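Long-range contact in enoyl-CoA hydratase/carnithine racemase (Magnetospirillum magneticum, PDB 4NEK), which probably acts on enoyl-CoA thioesters as a member of the enoyl-CoA hydratase/isomerase family, perhaps shifting the double bond as a delta(3)-delta(2)-enoyl-CoA isomerase: residues F39-D45 against A86-K92. Residues are numbered along the deposited sequence; the frame is centred on the assembly and turned at random.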
loop_
_atom_site.group_PDB
_atom_site.type_symbol
_atom_site.label_atom_id
_atom_site.label_comp_id
_atom_site.label_asym_id
_atom_site.label_seq_id
_atom_site.Cartn_x
_atom_site.Cartn_y
_atom_site.Cartn_z
ATOM N N PHE C 39 0.642 24.981 -27.356
ATOM C CA PHE C 39 1.766 25.106 -26.449
ATOM C C PHE C 39 2.676 26.240 -26.794
ATOM O O PHE C 39 3.116 26.947 -25.925
ATOM C CB PHE C 39 2.550 23.795 -26.331
ATOM C CG PHE C 39 1.957 22.891 -25.314
ATOM C CD1 PHE C 39 0.795 22.164 -25.611
ATOM C CD2 PHE C 39 2.449 22.860 -24.037
ATOM C CE1 PHE C 39 0.177 21.375 -24.661
ATOM C CE2 PHE C 39 1.847 22.061 -23.076
ATOM C CZ PHE C 39 0.702 21.329 -23.387
ATOM N N ALA C 40 2.951 26.446 -28.075
ATOM C CA ALA C 40 3.815 27.552 -28.497
ATOM C C ALA C 40 3.165 28.889 -28.133
ATOM O O ALA C 40 3.796 29.779 -27.581
ATOM C CB ALA C 40 4.089 27.473 -29.988
ATOM N N LYS C 41 1.879 29.009 -28.368
ATOM C CA LYS C 41 1.207 30.230 -27.996
ATOM C C LYS C 41 1.268 30.456 -26.474
ATOM O O LYS C 41 1.660 31.527 -26.005
ATOM C CB LYS C 41 -0.222 30.194 -28.526
ATOM C CG LYS C 41 -1.133 31.129 -27.755
ATOM C CD LYS C 41 -2.650 30.975 -27.960
ATOM C CE LYS C 41 -3.490 31.183 -26.675
ATOM N NZ LYS C 41 -3.030 32.261 -25.742
ATOM N N GLY C 42 0.907 29.429 -25.703
ATOM C CA GLY C 42 0.865 29.555 -24.269
ATOM C C GLY C 42 2.228 29.866 -23.715
ATOM O O GLY C 42 2.370 30.662 -22.805
ATOM N N GLU C 43 3.252 29.246 -24.263
ATOM C CA GLU C 43 4.616 29.468 -23.769
ATOM C C GLU C 43 5.059 30.900 -23.951
ATOM O O GLU C 43 5.767 31.411 -23.099
ATOM C CB GLU C 43 5.617 28.530 -24.433
ATOM C CG GLU C 43 5.602 27.122 -23.840
ATOM C CD GLU C 43 6.389 27.022 -22.534
ATOM O OE1 GLU C 43 7.651 27.034 -22.568
ATOM O OE2 GLU C 43 5.752 26.917 -21.466
ATOM N N ALA C 44 4.598 31.541 -25.025
ATOM C CA ALA C 44 4.932 32.943 -25.334
ATOM C C ALA C 44 3.970 33.962 -24.734
ATOM O O ALA C 44 4.320 35.119 -24.589
ATOM C CB ALA C 44 4.973 33.137 -26.827
ATOM N N ASP C 45 2.788 33.526 -24.316
ATOM C CA ASP C 45 1.775 34.446 -23.798
ATOM C C ASP C 45 1.986 34.797 -22.333
ATOM O O ASP C 45 1.899 33.955 -21.419
ATOM C CB ASP C 45 0.400 33.810 -23.976
ATOM C CG ASP C 45 -0.760 34.739 -23.602
ATOM O OD1 ASP C 45 -0.524 35.826 -23.001
ATOM O OD2 ASP C 45 -1.924 34.339 -23.904
ATOM N N ALA C 86 7.366 19.795 -27.739
ATOM C CA ALA C 86 6.761 20.983 -27.169
ATOM C C ALA C 86 6.381 20.794 -25.709
ATOM O O ALA C 86 6.564 21.693 -24.904
ATOM C CB ALA C 86 5.525 21.400 -27.962
ATOM N N VAL C 87 5.822 19.640 -25.362
ATOM C CA VAL C 87 5.425 19.395 -23.981
ATOM C C VAL C 87 6.620 19.066 -23.111
ATOM O O VAL C 87 6.746 19.581 -22.012
ATOM C CB VAL C 87 4.414 18.260 -23.878
ATOM C CG1 VAL C 87 4.053 18.028 -22.427
ATOM C CG2 VAL C 87 3.170 18.620 -24.665
ATOM N N ALA C 88 7.485 18.195 -23.588
ATOM C CA ALA C 88 8.677 17.843 -22.847
ATOM C C ALA C 88 9.516 19.065 -22.527
ATOM O O ALA C 88 10.072 19.139 -21.459
ATOM C CB ALA C 88 9.504 16.848 -23.617
ATOM N N GLY C 89 9.593 20.018 -23.450
ATOM C CA GLY C 89 10.376 21.234 -23.241
ATOM C C GLY C 89 9.609 22.424 -22.659
ATOM O O GLY C 89 10.185 23.502 -22.473
ATOM N N ALA C 90 8.326 22.267 -22.347
ATOM C CA ALA C 90 7.562 23.411 -21.843
ATOM C C ALA C 90 8.109 23.920 -20.536
ATOM O O ALA C 90 8.279 23.151 -19.588
ATOM C CB ALA C 90 6.103 23.051 -21.674
ATOM N N ARG C 91 8.371 25.219 -20.478
ATOM C CA ARG C 91 8.925 25.846 -19.276
ATOM C C ARG C 91 7.856 26.048 -18.216
ATOM O O ARG C 91 8.116 25.970 -17.021
ATOM C CB ARG C 91 9.599 27.165 -19.646
ATOM C CG ARG C 91 10.781 27.005 -20.614
ATOM C CD ARG C 91 12.136 26.729 -19.927
ATOM N NE ARG C 91 12.509 27.662 -18.837
ATOM C CZ ARG C 91 13.724 27.803 -18.274
ATOM N NH1 ARG C 91 13.877 28.674 -17.282
ATOM N NH2 ARG C 91 14.786 27.106 -18.683
ATOM N N LYS C 92 6.641 26.296 -18.645
ATOM C CA LYS C 92 5.541 26.488 -17.714
ATOM C C LYS C 92 4.932 25.152 -17.291
ATOM O O LYS C 92 5.042 24.167 -17.981
ATOM C CB LYS C 92 4.454 27.388 -18.321
ATOM C CG LYS C 92 4.970 28.757 -18.716
ATOM C CD LYS C 92 3.905 29.667 -19.373
ATOM C CE LYS C 92 4.546 30.969 -19.838
ATOM N NZ LYS C 92 3.594 31.881 -20.486
#
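Glu43, Lys92 and Phe39 bury most of the surface where the last turns of helix 29-44 meet the end of helix 79-88 and the loop that follows it. Glu43 bends its carboxylate onto the backbone of that loop: Glu43 OE1 accepts a hydrogen bond from Arg91 N (2.9 Å) and OE2 one from Lys92 N (3.0 Å). Glutamate suits the place because the two oxygens of a carboxylate match adjacent NH groups of the loop. Lys92 reaches back in the other direction. Its extended chain ends where the last carbonyls of helix 29-44 have no i+4 helical amide to bind; Lys92 NZ donates to Gly42 O (2.9 Å), weakly to Glu43 O (3.4 Å), and also to Val48 O beyond the helix. The ammonium group thus meets the partial negative charge of the helix end. Phe39 supplies an apolar floor. Val87 CG2 lies over one ring face in a CH-pi contact, 4.0 Å from the Phe39 centroid, while Ala90 CB lies at the ring edge, 4.4 Å from Phe39 CD2; the ring also stacks on Phe51. The contact joins the C-terminal ends of two successive helices of the beta-beta-alpha spiral of the crotonase fold, each just before its strand, 50-54 or 94-98.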